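Local coordinates for ribosomal protein L11 methyltransferase (Lactobacillus delbrueckii subsp. bulgaricus ATCC BAA-365, PDB 3GRZ) that probably trimethylates lysine side chains of ribosomal protein L11 with S-adenosyl-L-methionine, this chain being its C-terminal, cofactor-binding methyltransferase part, at residues Asn7-Asp20 against Val24-Gly36. Residues are numbered along the deposited sequence; the frame is centred on the assembly and turned at random. Where two conformers were deposited one is given.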
loop_
_atom_site.group_PDB
_atom_site.type_symbol
_atom_site.label_atom_id
_atom_site.label_comp_id
_atom_site.label_asym_id
_atom_site.label_seq_id
_atom_site.Cartn_x
_atom_site.Cartn_y
_atom_site.Cartn_z
ATOM N N ASN B 7 8.556 -5.701 -9.633
ATOM C CA ASN B 7 8.196 -5.747 -8.212
ATOM C C ASN B 7 7.165 -4.664 -7.883
ATOM O O ASN B 7 7.424 -3.483 -8.080
ATOM C CB ASN B 7 9.433 -5.562 -7.340
ATOM C CG ASN B 7 10.271 -6.805 -7.254
ATOM O OD1 ASN B 7 9.778 -7.886 -6.919
ATOM N ND2 ASN B 7 11.552 -6.664 -7.536
ATOM N N LEU B 8 5.993 -5.066 -7.411
ATOM C CA LEU B 8 4.969 -4.091 -7.042
ATOM C C LEU B 8 5.009 -3.802 -5.543
ATOM O O LEU B 8 4.969 -2.645 -5.123
ATOM C CB LEU B 8 3.576 -4.572 -7.458
ATOM C CG LEU B 8 3.240 -4.547 -8.954
ATOM C CD1 LEU B 8 1.860 -5.103 -9.162
ATOM C CD2 LEU B 8 3.336 -3.153 -9.542
ATOM N N SER B 9 5.098 -4.869 -4.754
ATOM C CA SER B 9 5.129 -4.779 -3.299
ATOM C C SER B 9 5.835 -5.994 -2.720
ATOM O O SER B 9 6.317 -6.854 -3.466
ATOM C CB SER B 9 3.703 -4.667 -2.745
ATOM O OG SER B 9 2.990 -5.887 -2.844
ATOM N N ARG B 10 5.882 -6.052 -1.391
ATOM C CA ARG B 10 6.325 -7.214 -0.638
ATOM C C ARG B 10 5.589 -8.504 -1.030
ATOM O O ARG B 10 6.165 -9.602 -0.997
ATOM C CB ARG B 10 6.161 -6.923 0.870
ATOM C CG ARG B 10 6.290 -8.117 1.832
ATOM C CD ARG B 10 7.671 -8.756 1.799
ATOM N NE ARG B 10 7.812 -9.940 2.653
ATOM C CZ ARG B 10 7.336 -11.152 2.361
ATOM N NH1 ARG B 10 6.679 -11.374 1.227
ATOM N NH2 ARG B 10 7.524 -12.154 3.206
ATOM N N HIS B 11 4.322 -8.371 -1.398
ATOM C CA HIS B 11 3.505 -9.544 -1.651
ATOM C C HIS B 11 3.092 -9.730 -3.109
ATOM O O HIS B 11 2.341 -10.647 -3.407
ATOM C CB HIS B 11 2.278 -9.530 -0.739
ATOM C CG HIS B 11 2.612 -9.672 0.712
ATOM N ND1 HIS B 11 2.587 -8.607 1.587
ATOM C CD2 HIS B 11 3.003 -10.749 1.436
ATOM C CE1 HIS B 11 2.933 -9.025 2.791
ATOM N NE2 HIS B 11 3.191 -10.319 2.727
ATOM N N LEU B 12 3.576 -8.872 -4.008
ATOM C CA LEU B 12 3.235 -8.995 -5.420
ATOM C C LEU B 12 4.357 -8.585 -6.369
ATOM O O LEU B 12 4.895 -7.479 -6.268
ATOM C CB LEU B 12 2.016 -8.143 -5.737
ATOM C CG LEU B 12 0.905 -8.898 -6.438
ATOM C CD1 LEU B 12 -0.206 -9.215 -5.426
ATOM C CD2 LEU B 12 0.398 -8.054 -7.588
ATOM N N ALA B 13 4.690 -9.487 -7.295
ATOM C CA ALA B 13 5.535 -9.169 -8.428
ATOM C C ALA B 13 4.884 -9.658 -9.726
ATOM O O ALA B 13 4.084 -10.609 -9.729
ATOM C CB ALA B 13 6.964 -9.761 -8.243
ATOM N N ILE B 14 5.187 -8.978 -10.823
ATOM C CA ILE B 14 4.665 -9.370 -12.127
ATOM C C ILE B 14 5.835 -9.857 -12.966
ATOM O O ILE B 14 6.900 -9.238 -12.985
ATOM C CB ILE B 14 3.953 -8.216 -12.866
ATOM C CG1 ILE B 14 2.812 -7.636 -12.037
ATOM C CG2 ILE B 14 3.411 -8.678 -14.224
ATOM C CD1 ILE B 14 2.258 -6.355 -12.649
ATOM N N VAL B 15 5.613 -10.965 -13.663
ATOM C CA VAL B 15 6.654 -11.652 -14.406
ATOM C C VAL B 15 6.108 -12.021 -15.794
ATOM O O VAL B 15 4.949 -12.395 -15.907
ATOM C CB VAL B 15 7.132 -12.859 -13.559
ATOM C CG1 VAL B 15 7.270 -14.138 -14.338
ATOM C CG2 VAL B 15 8.408 -12.508 -12.834
ATOM N N PRO B 16 6.920 -11.855 -16.864
ATOM C CA PRO B 16 6.476 -12.305 -18.191
ATOM C C PRO B 16 6.362 -13.827 -18.192
ATOM O O PRO B 16 7.132 -14.483 -17.496
ATOM C CB PRO B 16 7.610 -11.854 -19.116
ATOM C CG PRO B 16 8.362 -10.809 -18.329
ATOM C CD PRO B 16 8.263 -11.256 -16.916
ATOM N N GLU B 17 5.412 -14.379 -18.943
ATOM C CA GLU B 17 5.089 -15.819 -18.849
ATOM C C GLU B 17 6.243 -16.808 -19.096
ATOM O O GLU B 17 6.238 -17.917 -18.547
ATOM C CB GLU B 17 3.880 -16.172 -19.729
ATOM C CG GLU B 17 4.042 -15.914 -21.234
ATOM C CD GLU B 17 4.625 -17.106 -21.992
ATOM O OE1 GLU B 17 4.319 -18.259 -21.616
ATOM O OE2 GLU B 17 5.385 -16.885 -22.965
ATOM N N TRP B 18 7.216 -16.401 -19.914
ATOM C CA TRP B 18 8.374 -17.235 -20.253
ATOM C C TRP B 18 9.407 -17.370 -19.125
ATOM O O TRP B 18 10.159 -18.344 -19.100
ATOM C CB TRP B 18 9.060 -16.726 -21.531
ATOM C CG TRP B 18 9.773 -15.406 -21.376
ATOM C CD1 TRP B 18 10.983 -15.182 -20.764
ATOM C CD2 TRP B 18 9.331 -14.136 -21.859
ATOM N NE1 TRP B 18 11.303 -13.847 -20.820
ATOM C CE2 TRP B 18 10.310 -13.182 -21.490
ATOM C CE3 TRP B 18 8.200 -13.707 -22.562
ATOM C CZ2 TRP B 18 10.193 -11.827 -21.805
ATOM C CZ3 TRP B 18 8.085 -12.358 -22.878
ATOM C CH2 TRP B 18 9.076 -11.434 -22.498
ATOM N N GLU B 19 9.448 -16.387 -18.221
ATOM C CA GLU B 19 10.465 -16.308 -17.160
ATOM C C GLU B 19 10.417 -17.480 -16.185
ATOM O O GLU B 19 9.357 -18.046 -15.935
ATOM C CB GLU B 19 10.324 -14.995 -16.384
ATOM C CG GLU B 19 11.084 -13.818 -16.972
ATOM C CD GLU B 19 12.386 -13.509 -16.239
ATOM O OE1 GLU B 19 12.847 -14.337 -15.420
ATOM O OE2 GLU B 19 12.949 -12.421 -16.489
ATOM N N ASP B 20 11.578 -17.858 -15.659
ATOM C CA ASP B 20 11.652 -18.878 -14.619
ATOM C C ASP B 20 12.134 -18.198 -13.343
ATOM O O ASP B 20 13.297 -18.323 -12.957
ATOM C CB ASP B 20 12.592 -20.016 -15.037
ATOM C CG ASP B 20 12.487 -21.238 -14.126
ATOM O OD1 ASP B 20 11.499 -21.355 -13.364
ATOM O OD2 ASP B 20 13.400 -22.091 -14.179
ATOM N N VAL B 24 12.967 -14.203 -3.783
ATOM C CA VAL B 24 13.674 -14.377 -2.510
ATOM C C VAL B 24 12.698 -14.577 -1.330
ATOM O O VAL B 24 12.975 -15.372 -0.426
ATOM C CB VAL B 24 14.755 -13.264 -2.277
ATOM C CG1 VAL B 24 14.128 -11.872 -2.100
ATOM C CG2 VAL B 24 15.669 -13.615 -1.104
ATOM N N PHE B 25 11.549 -13.894 -1.368
ATOM C CA PHE B 25 10.447 -14.163 -0.441
ATOM C C PHE B 25 9.517 -15.196 -1.054
ATOM O O PHE B 25 8.861 -14.931 -2.070
ATOM C CB PHE B 25 9.641 -12.899 -0.115
ATOM C CG PHE B 25 10.365 -11.908 0.767
ATOM C CD1 PHE B 25 10.986 -12.314 1.946
ATOM C CD2 PHE B 25 10.397 -10.562 0.426
ATOM C CE1 PHE B 25 11.642 -11.394 2.761
ATOM C CE2 PHE B 25 11.046 -9.626 1.250
ATOM C CZ PHE B 25 11.670 -10.041 2.404
ATOM N N LYS B 26 9.451 -16.365 -0.419
ATOM C CA LYS B 26 8.680 -17.498 -0.927
ATOM C C LYS B 26 7.175 -17.221 -1.028
ATOM O O LYS B 26 6.504 -17.772 -1.900
ATOM C CB LYS B 26 8.960 -18.756 -0.091
ATOM C CG LYS B 26 10.014 -19.691 -0.688
ATOM C CD LYS B 26 11.411 -19.076 -0.716
ATOM C CE LYS B 26 12.176 -19.511 -1.959
ATOM N NZ LYS B 26 13.295 -18.576 -2.286
ATOM N N ASP B 27 6.666 -16.348 -0.160
ATOM C CA ASP B 27 5.248 -15.974 -0.158
ATOM C C ASP B 27 4.925 -14.683 -0.930
ATOM O O ASP B 27 3.787 -14.198 -0.880
ATOM C CB ASP B 27 4.721 -15.878 1.276
ATOM C CG ASP B 27 5.431 -14.811 2.094
ATOM O OD1 ASP B 27 6.667 -14.653 1.944
ATOM O OD2 ASP B 27 4.743 -14.129 2.890
ATOM N N GLN B 28 5.911 -14.122 -1.632
ATOM C CA GLN B 28 5.625 -13.042 -2.581
ATOM C C GLN B 28 4.933 -13.655 -3.794
ATOM O O GLN B 28 5.511 -14.495 -4.487
ATOM C CB GLN B 28 6.891 -12.299 -3.014
ATOM C CG GLN B 28 6.598 -11.119 -3.947
ATOM C CD GLN B 28 7.841 -10.464 -4.476
ATOM O OE1 GLN B 28 8.808 -11.141 -4.814
ATOM N NE2 GLN B 28 7.824 -9.138 -4.573
ATOM N N GLU B 29 3.688 -13.250 -4.018
ATOM C CA GLU B 29 2.886 -13.768 -5.122
ATOM C C GLU B 29 3.457 -13.339 -6.481
ATOM O O GLU B 29 3.769 -12.161 -6.707
ATOM C CB GLU B 29 1.439 -13.294 -4.974
ATOM C CG GLU B 29 0.446 -14.055 -5.807
ATOM C CD GLU B 29 0.104 -15.431 -5.239
ATOM O OE1 GLU B 29 0.185 -16.413 -6.006
ATOM O OE2 GLU B 29 -0.247 -15.526 -4.037
ATOM N N ILE B 30 3.613 -14.308 -7.379
ATOM C CA ILE B 30 4.119 -14.020 -8.719
ATOM C C ILE B 30 2.966 -14.105 -9.705
ATOM O O ILE B 30 2.300 -15.143 -9.816
ATOM C CB ILE B 30 5.264 -14.982 -9.124
ATOM C CG1 ILE B 30 6.422 -14.938 -8.105
ATOM C CG2 ILE B 30 5.762 -14.689 -10.536
ATOM C CD1 ILE B 30 6.963 -13.535 -7.751
ATOM N N ILE B 31 2.696 -12.999 -10.390
ATOM C CA ILE B 31 1.641 -13.000 -11.387
ATOM C C ILE B 31 2.266 -13.036 -12.780
ATOM O O ILE B 31 2.973 -12.106 -13.183
ATOM C CB ILE B 31 0.670 -11.814 -11.215
ATOM C CG1 ILE B 31 -0.060 -11.938 -9.874
ATOM C CG2 ILE B 31 -0.327 -11.757 -12.377
ATOM C CD1 ILE B 31 -1.025 -10.804 -9.600
ATOM N N ARG B 32 2.023 -14.146 -13.476
ATOM C CA ARG B 32 2.490 -14.309 -14.846
ATOM C C ARG B 32 1.517 -13.687 -15.845
ATOM O O ARG B 32 0.303 -13.899 -15.778
ATOM C CB ARG B 32 2.757 -15.784 -15.149
ATOM C CG ARG B 32 3.825 -16.362 -14.236
ATOM C CD ARG B 32 4.251 -17.773 -14.609
ATOM N NE ARG B 32 5.465 -18.133 -13.880
ATOM C CZ ARG B 32 6.699 -17.915 -14.325
ATOM N NH1 ARG B 32 7.744 -18.265 -13.585
ATOM N NH2 ARG B 32 6.895 -17.358 -15.516
ATOM N N LEU B 33 2.064 -12.884 -16.757
ATOM C CA LEU B 33 1.285 -12.252 -17.814
ATOM C C LEU B 33 1.956 -12.507 -19.163
ATOM O O LEU B 33 3.182 -12.549 -19.252
ATOM C CB LEU B 33 1.170 -10.740 -17.590
ATOM C CG LEU B 33 0.427 -10.131 -16.390
ATOM C CD1 LEU B 33 0.404 -8.621 -16.523
ATOM C CD2 LEU B 33 -0.997 -10.661 -16.249
ATOM N N ASP B 34 1.144 -12.666 -20.204
ATOM C CA ASP B 34 1.641 -12.911 -21.558
ATOM C C ASP B 34 1.669 -11.581 -22.321
ATOM O O ASP B 34 0.616 -11.012 -22.613
ATOM C CB ASP B 34 0.766 -13.969 -22.258
ATOM C CG ASP B 34 1.272 -14.355 -23.669
ATOM O OD1 ASP B 34 2.169 -13.687 -24.240
ATOM O OD2 ASP B 34 0.749 -15.349 -24.209
ATOM N N PRO B 35 2.882 -11.086 -22.648
ATOM C CA PRO B 35 3.086 -9.800 -23.320
ATOM C C PRO B 35 2.587 -9.790 -24.757
ATOM O O PRO B 35 2.312 -8.721 -25.299
ATOM C CB PRO B 35 4.611 -9.639 -23.310
ATOM C CG PRO B 35 5.093 -10.577 -22.278
ATOM C CD PRO B 35 4.173 -11.742 -22.388
ATOM N N GLY B 36 2.473 -10.970 -25.358
ATOM C CA GLY B 36 1.911 -11.123 -26.699
ATOM C C GLY B 36 0.421 -10.829 -26.776
ATOM O O GLY B 36 -0.097 -10.518 -27.849
HETATM O O HOH W 1 10.302 -10.406 -6.708
#
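The guanidinium of Arg10 is stacked on the Phe25 ring, planes 5° apart, with CZ 3.8 Å from the ring centroid in a cation-pi contact; over its opposite face, offset toward the rim of the guanidinium, lies NE2 of the His11 ring. At its edge, Arg10 NH2 donates in plane to the syn lone pair of Asp27 OD1 (2.9 Å), the carboxylate standing nearly perpendicular to the guanidinium, while NE reaches Leu81 O of the second subunit. Were Arg10 an alanine, Asp27 would probably lose its cationic mate, the Phe25 ring its cover on one face, and Leu81 O of the second subunit its donor. Gln28, CG anti to the backbone N (chi1 -177°) and extended, passes alongside Arg10 O so that NE2 meets Ser9 O (3.0 Å) and, weakly, Asn7 OD1; a water bridges Asn7 OD1 and Gln28 OE1. At the far end, in one of two conformers, Val15 CG1 lies over one face of the Arg32 guanidinium, whose grip on Glu19 O is therefore doubtful. Between these ends parallel strands 12-16 and 29-33 are laced by backbone bonds such as Ile31 N to Ala13 O (2.8 Å). Leu12 CD2 packs on Ile31 CD1 on one face, Ala13 CB on Ile30 CD1 on the other. With antiparallel strand 6-9 these strands form a small mixed sheet beside the seven-stranded Rossmann-like methyltransferase core, Ile14 lying near Thr47 of the predicted S-adenosyl-L-methionine site.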